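Local coordinates for rhamnonate dehydratase (Gibberella zeae PH-1, PDB 3FXG) that dehydrates L-rhamnonate to the 2-keto-3-deoxy acid as a magnesium-dependent member of the enolase superfamily, at the interface of chains A and B. Sequence-based numbering; all coordinates share one arbitrary frame. Chains: chain A/B, Rhamnonate dehydratase.

Contact 1: the interface of chains A and B. Residues chain A 117, 121, 125, 281; chain B 252-254.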
ATOM      1  N   TYR A 117     -25.312  12.766 -20.961  1.00 10.48           N
ATOM      2  CA  TYR A 117     -24.500  12.774 -19.746  1.00  9.44           C
ATOM      3  C   TYR A 117     -23.345  13.769 -19.812  1.00 10.16           C
ATOM      4  O   TYR A 117     -23.156  14.575 -18.902  1.00 10.19           O
ATOM      5  CB  TYR A 117     -23.936  11.377 -19.464  1.00  9.87           C
ATOM      6  CG  TYR A 117     -23.206  11.300 -18.140  1.00 10.19           C
ATOM      7  CD1 TYR A 117     -23.898  11.065 -16.951  1.00 11.14           C
ATOM      8  CD2 TYR A 117     -21.827  11.516 -18.068  1.00 10.86           C
ATOM      9  CE1 TYR A 117     -23.232  11.050 -15.717  1.00 10.28           C
ATOM     10  CE2 TYR A 117     -21.156  11.508 -16.845  1.00 10.20           C
ATOM     11  CZ  TYR A 117     -21.863  11.273 -15.674  1.00 10.51           C
ATOM     12  OH  TYR A 117     -21.201  11.257 -14.464  1.00 10.38           O
HETATM   13  N   MSE A 121     -22.739  17.480 -17.715  1.00 13.79           N
HETATM   14  CA  MSE A 121     -21.776  17.314 -16.635  1.00 15.70           C
HETATM   15  C   MSE A 121     -21.503  18.592 -15.858  1.00 15.20           C
HETATM   16  O   MSE A 121     -21.203  18.535 -14.667  1.00 14.51           O
HETATM   17  CB  MSE A 121     -20.444  16.771 -17.158  1.00 19.89           C
HETATM   18  CG  MSE A 121     -20.466  15.311 -17.550  1.00 26.47           C
HETATM   19 SE   MSE A 121     -18.709  14.513 -17.354  1.00 41.22          SE
HETATM   20  CE  MSE A 121     -17.648  15.900 -18.180  1.00 22.78           C
ATOM     21  N   ARG A 125     -23.792  14.957 -13.373  1.00 11.09           N
ATOM     22  CA  ARG A 125     -22.955  13.830 -12.959  1.00 11.12           C
ATOM     23  C   ARG A 125     -23.679  12.978 -11.927  1.00 11.09           C
ATOM     24  O   ARG A 125     -23.573  11.749 -11.934  1.00 12.30           O
ATOM     25  CB  ARG A 125     -21.606  14.305 -12.411  1.00 12.05           C
ATOM     26  CG  ARG A 125     -20.735  14.959 -13.470  1.00 12.48           C
ATOM     27  CD  ARG A 125     -19.282  15.086 -13.028  1.00 14.63           C
ATOM     28  NE  ARG A 125     -19.119  15.860 -11.799  1.00 12.29           N
ATOM     29  CZ  ARG A 125     -18.724  15.347 -10.638  1.00 14.83           C
ATOM     30  NH1 ARG A 125     -18.455  14.051 -10.544  1.00 13.24           N
ATOM     31  NH2 ARG A 125     -18.565  16.135  -9.578  1.00 11.54           N
ATOM     32  N   TYR A 281     -19.123   5.694 -13.396  1.00  9.36           N
ATOM     33  CA  TYR A 281     -17.993   6.262 -12.666  1.00 10.91           C
ATOM     34  C   TYR A 281     -18.273   6.267 -11.171  1.00 11.93           C
ATOM     35  O   TYR A 281     -17.360   6.123 -10.356  1.00  9.73           O
ATOM     36  CB  TYR A 281     -17.738   7.684 -13.153  1.00 11.29           C
ATOM     37  CG  TYR A 281     -17.466   7.733 -14.634  1.00  9.86           C
ATOM     38  CD1 TYR A 281     -16.274   7.233 -15.156  1.00 11.29           C
ATOM     39  CD2 TYR A 281     -18.414   8.242 -15.519  1.00  9.03           C
ATOM     40  CE1 TYR A 281     -16.030   7.239 -16.527  1.00 10.83           C
ATOM     41  CE2 TYR A 281     -18.181   8.252 -16.891  1.00 11.09           C
ATOM     42  CZ  TYR A 281     -16.986   7.750 -17.386  1.00 10.62           C
ATOM     43  OH  TYR A 281     -16.744   7.757 -18.738  1.00 11.85           O
TER
ATOM     44  N   SER B 252     -12.301  14.638 -16.599  1.00 11.84           N
ATOM     45  CA  SER B 252     -13.703  14.741 -16.225  1.00 11.48           C
ATOM     46  C   SER B 252     -13.710  14.754 -14.706  1.00 10.16           C
ATOM     47  O   SER B 252     -12.855  14.129 -14.086  1.00 11.18           O
ATOM     48  CB  SER B 252     -14.463  13.505 -16.709  1.00 11.58           C
ATOM     49  OG  SER B 252     -15.722  13.403 -16.066  1.00 15.27           O
ATOM     50  N   PRO B 253     -14.667  15.465 -14.083  1.00 10.72           N
ATOM     51  CA  PRO B 253     -14.720  15.507 -12.618  1.00 10.92           C
ATOM     52  C   PRO B 253     -14.998  14.119 -12.030  1.00 12.47           C
ATOM     53  O   PRO B 253     -14.839  13.904 -10.826  1.00 12.64           O
ATOM     54  CB  PRO B 253     -15.856  16.494 -12.339  1.00 11.65           C
ATOM     55  CG  PRO B 253     -15.807  17.407 -13.525  1.00 12.17           C
ATOM     56  CD  PRO B 253     -15.613  16.433 -14.667  1.00 11.41           C
ATOM     57  N   ASP B 254     -15.424  13.187 -12.881  1.00 11.40           N
ATOM     58  CA  ASP B 254     -15.701  11.815 -12.443  1.00 11.76           C
ATOM     59  C   ASP B 254     -14.418  10.990 -12.306  1.00 11.55           C
ATOM     60  O   ASP B 254     -14.449   9.878 -11.779  1.00 10.91           O
ATOM     61  CB  ASP B 254     -16.608  11.081 -13.441  1.00 11.93           C
ATOM     62  CG  ASP B 254     -18.053  11.538 -13.391  1.00 12.86           C
ATOM     63  OD1 ASP B 254     -18.586  11.738 -12.276  1.00 13.03           O
ATOM     64  OD2 ASP B 254     -18.659  11.669 -14.478  1.00 12.96           O
TER
HETATM   65  O   HOH W   1     -21.095  10.401 -11.632  1.00 11.58           O
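B:Asp254 reaches across the subunit boundary into a polar pocket made by A:Tyr117, A:Arg125 and A:Tyr281. The protein belongs to the enolase superfamily. B:Asp254 lies in a 3-10 turn shortly after the strand that ends at the magnesium ligand Glu248. A:Tyr281 is near the start of helix 279-287, six residues after the magnesium ligand Glu275.

From the base outward, CB of B:Asp254 rests on CB of A:Tyr281 at 3.6 Å. The two side chains cross at about a right angle, but ring and carboxylate are nearly parallel, with planes 10° apart. CG comes next, beside the A:Tyr117 hydroxyl and the CD methylene of A:Arg125. At the tip the two oxygens divide the work. OD2 accepts a hydrogen bond from the phenol OH of A:Tyr117 at 2.6 Å. The donor sits on the syn side, somewhat out of the carboxylate plane, while OD2 lies in plane at the edge of the ring. At A:Tyr117 a chi1 of -174° swings the ring away from the backbone N, toward the partner chain.

OD1 forms a salt bridge with A:Arg125, accepting a hydrogen bond from NH1 at 2.9 Å. The donor comes from above the carboxylate, 49° out of its plane, whereas OD1 lies in the guanidinium plane. Water 1 is 2.9 Å from OD1 and also contacts A:Tyr117 OH and the backbone O of A:Arg125. Together the arginine, the phenol and the water hold the carboxylate at both oxygens and probably stabilise its charged form.

B:Pro253 packs against one face of the guanidinium, toward the rim, with CB 3.4 Å from NE of A:Arg125. Beside it, OG of B:Ser252 lies 3.4 Å from the selenium SE of the selenomethionine A:Met121. The same OG accepts a hydrogen bond from the backbone N of B:Asp254 at 3.2 Å, which caps the turn and helps position the aspartate.

Contact 2: the interface of chains A and B. Residues chain A 45, 48-49, 52; chain B 111, 114-115, 118.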
ATOM      1  N   PRO A  45     -31.156  11.035   7.156  1.00 14.80           N
ATOM      2  CA  PRO A  45     -30.099  12.040   7.311  1.00 15.94           C
ATOM      3  C   PRO A  45     -30.591  13.286   8.053  1.00 16.38           C
ATOM      4  O   PRO A  45     -29.791  14.045   8.600  1.00 16.74           O
ATOM      5  CB  PRO A  45     -29.711  12.362   5.868  1.00 15.52           C
ATOM      6  CG  PRO A  45     -29.957  11.068   5.160  1.00 15.96           C
ATOM      7  CD  PRO A  45     -31.290  10.640   5.741  1.00 13.96           C
ATOM      8  N   LYS A  48     -31.571  14.068  12.673  1.00 20.83           N
ATOM      9  CA  LYS A  48     -30.766  14.791  13.653  1.00 23.08           C
ATOM     10  C   LYS A  48     -31.574  15.931  14.279  1.00 23.14           C
ATOM     11  O   LYS A  48     -31.279  16.377  15.388  1.00 24.76           O
ATOM     12  CB  LYS A  48     -29.519  15.375  12.976  1.00 24.14           C
ATOM     13  CG  LYS A  48     -28.694  14.364  12.180  1.00 26.43           C
ATOM     14  CD  LYS A  48     -27.588  15.042  11.372  1.00 26.08           C
ATOM     15  CE  LYS A  48     -26.570  15.749  12.256  1.00 27.92           C
ATOM     16  NZ  LYS A  48     -25.780  14.804  13.098  1.00 28.04           N
ATOM     17  N   TRP A  49     -32.601  16.388  13.569  1.00 20.78           N
ATOM     18  CA  TRP A  49     -33.424  17.496  14.043  1.00 20.07           C
ATOM     19  C   TRP A  49     -34.864  17.090  14.369  1.00 21.14           C
ATOM     20  O   TRP A  49     -35.571  16.523  13.536  1.00 19.33           O
ATOM     21  CB  TRP A  49     -33.390  18.607  12.990  1.00 17.90           C
ATOM     22  CG  TRP A  49     -31.978  18.961  12.608  1.00 16.39           C
ATOM     23  CD1 TRP A  49     -31.043  19.564  13.403  1.00 17.34           C
ATOM     24  CD2 TRP A  49     -31.322  18.671  11.365  1.00 15.99           C
ATOM     25  NE1 TRP A  49     -29.845  19.664  12.734  1.00 16.89           N
ATOM     26  CE2 TRP A  49     -29.989  19.125  11.482  1.00 15.90           C
ATOM     27  CE3 TRP A  49     -31.731  18.070  10.164  1.00 13.88           C
ATOM     28  CZ2 TRP A  49     -29.056  18.997  10.441  1.00 17.01           C
ATOM     29  CZ3 TRP A  49     -30.801  17.942   9.127  1.00 14.83           C
ATOM     30  CH2 TRP A  49     -29.479  18.405   9.276  1.00 14.88           C
ATOM     31  N   TYR A  52     -37.910  17.307  12.137  1.00 20.71           N
ATOM     32  CA  TYR A  52     -37.838  16.521  10.911  1.00 20.86           C
ATOM     33  C   TYR A  52     -37.674  15.022  11.127  1.00 21.62           C
ATOM     34  O   TYR A  52     -37.438  14.287  10.172  1.00 21.76           O
ATOM     35  CB  TYR A  52     -36.689  17.027  10.033  1.00 18.67           C
ATOM     36  CG  TYR A  52     -36.847  18.469   9.619  1.00 18.78           C
ATOM     37  CD1 TYR A  52     -37.954  18.880   8.875  1.00 16.98           C
ATOM     38  CD2 TYR A  52     -35.913  19.434  10.002  1.00 18.25           C
ATOM     39  CE1 TYR A  52     -38.134  20.212   8.526  1.00 17.41           C
ATOM     40  CE2 TYR A  52     -36.083  20.777   9.658  1.00 18.69           C
ATOM     41  CZ  TYR A  52     -37.199  21.156   8.921  1.00 19.08           C
ATOM     42  OH  TYR A  52     -37.400  22.479   8.593  1.00 19.14           O
TER
ATOM     43  N   LEU B 111     -26.071  25.363  10.681  1.00 12.88           N
ATOM     44  CA  LEU B 111     -27.289  24.566  10.778  1.00 12.95           C
ATOM     45  C   LEU B 111     -28.057  24.555   9.460  1.00 12.68           C
ATOM     46  O   LEU B 111     -28.410  23.496   8.944  1.00 12.21           O
ATOM     47  CB  LEU B 111     -28.201  25.122  11.876  1.00 12.82           C
ATOM     48  CG  LEU B 111     -29.576  24.455  12.002  1.00 14.38           C
ATOM     49  CD1 LEU B 111     -29.407  23.009  12.426  1.00 14.31           C
ATOM     50  CD2 LEU B 111     -30.427  25.208  13.016  1.00 16.53           C
ATOM     51  N   GLU B 114     -26.339  22.406   6.756  1.00 11.49           N
ATOM     52  CA  GLU B 114     -26.450  20.970   7.004  1.00 12.29           C
ATOM     53  C   GLU B 114     -27.868  20.462   6.733  1.00 13.37           C
ATOM     54  O   GLU B 114     -28.049  19.376   6.180  1.00 12.39           O
ATOM     55  CB  GLU B 114     -26.049  20.628   8.445  1.00 14.17           C
ATOM     56  CG  GLU B 114     -24.592  20.926   8.802  1.00 14.84           C
ATOM     57  CD  GLU B 114     -23.594  20.195   7.916  1.00 14.79           C
ATOM     58  OE1 GLU B 114     -23.676  18.954   7.816  1.00 14.91           O
ATOM     59  OE2 GLU B 114     -22.721  20.865   7.322  1.00 15.09           O
ATOM     60  N   GLN B 115     -28.874  21.242   7.116  1.00 12.88           N
ATOM     61  CA  GLN B 115     -30.257  20.826   6.887  1.00 12.97           C
ATOM     62  C   GLN B 115     -30.589  20.806   5.395  1.00 12.24           C
ATOM     63  O   GLN B 115     -31.171  19.843   4.894  1.00 10.77           O
ATOM     64  CB  GLN B 115     -31.235  21.750   7.624  1.00 12.88           C
ATOM     65  CG  GLN B 115     -31.071  21.737   9.139  1.00 13.15           C
ATOM     66  CD  GLN B 115     -32.141  22.539   9.861  1.00 14.15           C
ATOM     67  OE1 GLN B 115     -32.526  23.623   9.420  1.00 13.20           O
ATOM     68  NE2 GLN B 115     -32.614  22.015  10.992  1.00 11.99           N
ATOM     69  N   ARG B 118     -28.363  17.796   3.782  1.00 10.94           N
ATOM     70  CA  ARG B 118     -28.792  16.454   4.131  1.00 12.80           C
ATOM     71  C   ARG B 118     -30.233  16.148   3.729  1.00 12.34           C
ATOM     72  O   ARG B 118     -30.556  15.006   3.411  1.00 13.88           O
ATOM     73  CB  ARG B 118     -28.565  16.201   5.628  1.00 11.87           C
ATOM     74  CG  ARG B 118     -27.077  16.095   5.972  1.00 13.03           C
ATOM     75  CD  ARG B 118     -26.818  15.852   7.452  1.00 11.42           C
ATOM     76  NE  ARG B 118     -27.149  14.497   7.889  1.00 13.05           N
ATOM     77  CZ  ARG B 118     -26.405  13.418   7.652  1.00 13.99           C
ATOM     78  NH1 ARG B 118     -25.273  13.520   6.965  1.00 12.34           N
ATOM     79  NH2 ARG B 118     -26.777  12.236   8.138  1.00 12.35           N
TER
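A:Trp49 lies against helix 109-119 of chain B, with B:Gln115 against one face of its indole. CG of B:Gln115 sits over the six-membered ring, 3.5 Å from the centroid, in a CH-pi contact. It is offset toward the rim. The glutamine chain runs extended beyond CG (chi2 -174°), and this carries NE2 along the indole toward the five-membered ring. NE2 is 3.5 Å from CG of A:Trp49. The amide stands nearly upright on the indole. On the opposite face, CB of A:Lys48 lies over the ring centre, so the indole is sandwiched.

CD1 of B:Leu111 sits over the same face as B:Gln115, at the pyrrole end, 3.4 Å from NE1 of A:Trp49. Over that face at the benzo end, CA of B:Gln115 lies 3.5 Å from CH2 of A:Trp49. At the rim, CB of B:Glu114 lies near CZ2. The amide nitrogen NE2 of B:Gln115 also meets the edge of the A:Tyr52 ring, in its plane.

The polar rim lies past the benzo end of the indole, on the A:Lys48 side. NE of B:Arg118 donates a hydrogen bond to the backbone O of A:Pro45 at 2.8 Å, tilted 22° from the carbonyl plane. The bend at chi3 of B:Arg118 (73°) helps turn NE to it. CD of A:Lys48 passes the same NE.

The site joins the stretch from A:Pro45 through 3-10 helix 50-52 to helix 109-119 of chain B, in the mandelate racemase / muconate lactonizing N-terminal domain.

Contact 1 and contact 2 lie about 27 Å apart, by the centres of their C-alpha atoms, on the same A-B interface. They share helix 109-119. Chain A supplies it to contact 1 and chain B supplies it to contact 2. The interface is two-fold symmetric, so in each subunit this helix serves both kinds of contact. Contact 1 uses A:Tyr117 near the helix end and residues just after it; contact 2 uses residues 111 to 118. The metal-ligand region of one subunit is thus probably linked to this helix of the other. The deposited assembly holds eight copies, so this pair may be one building block of an octamer.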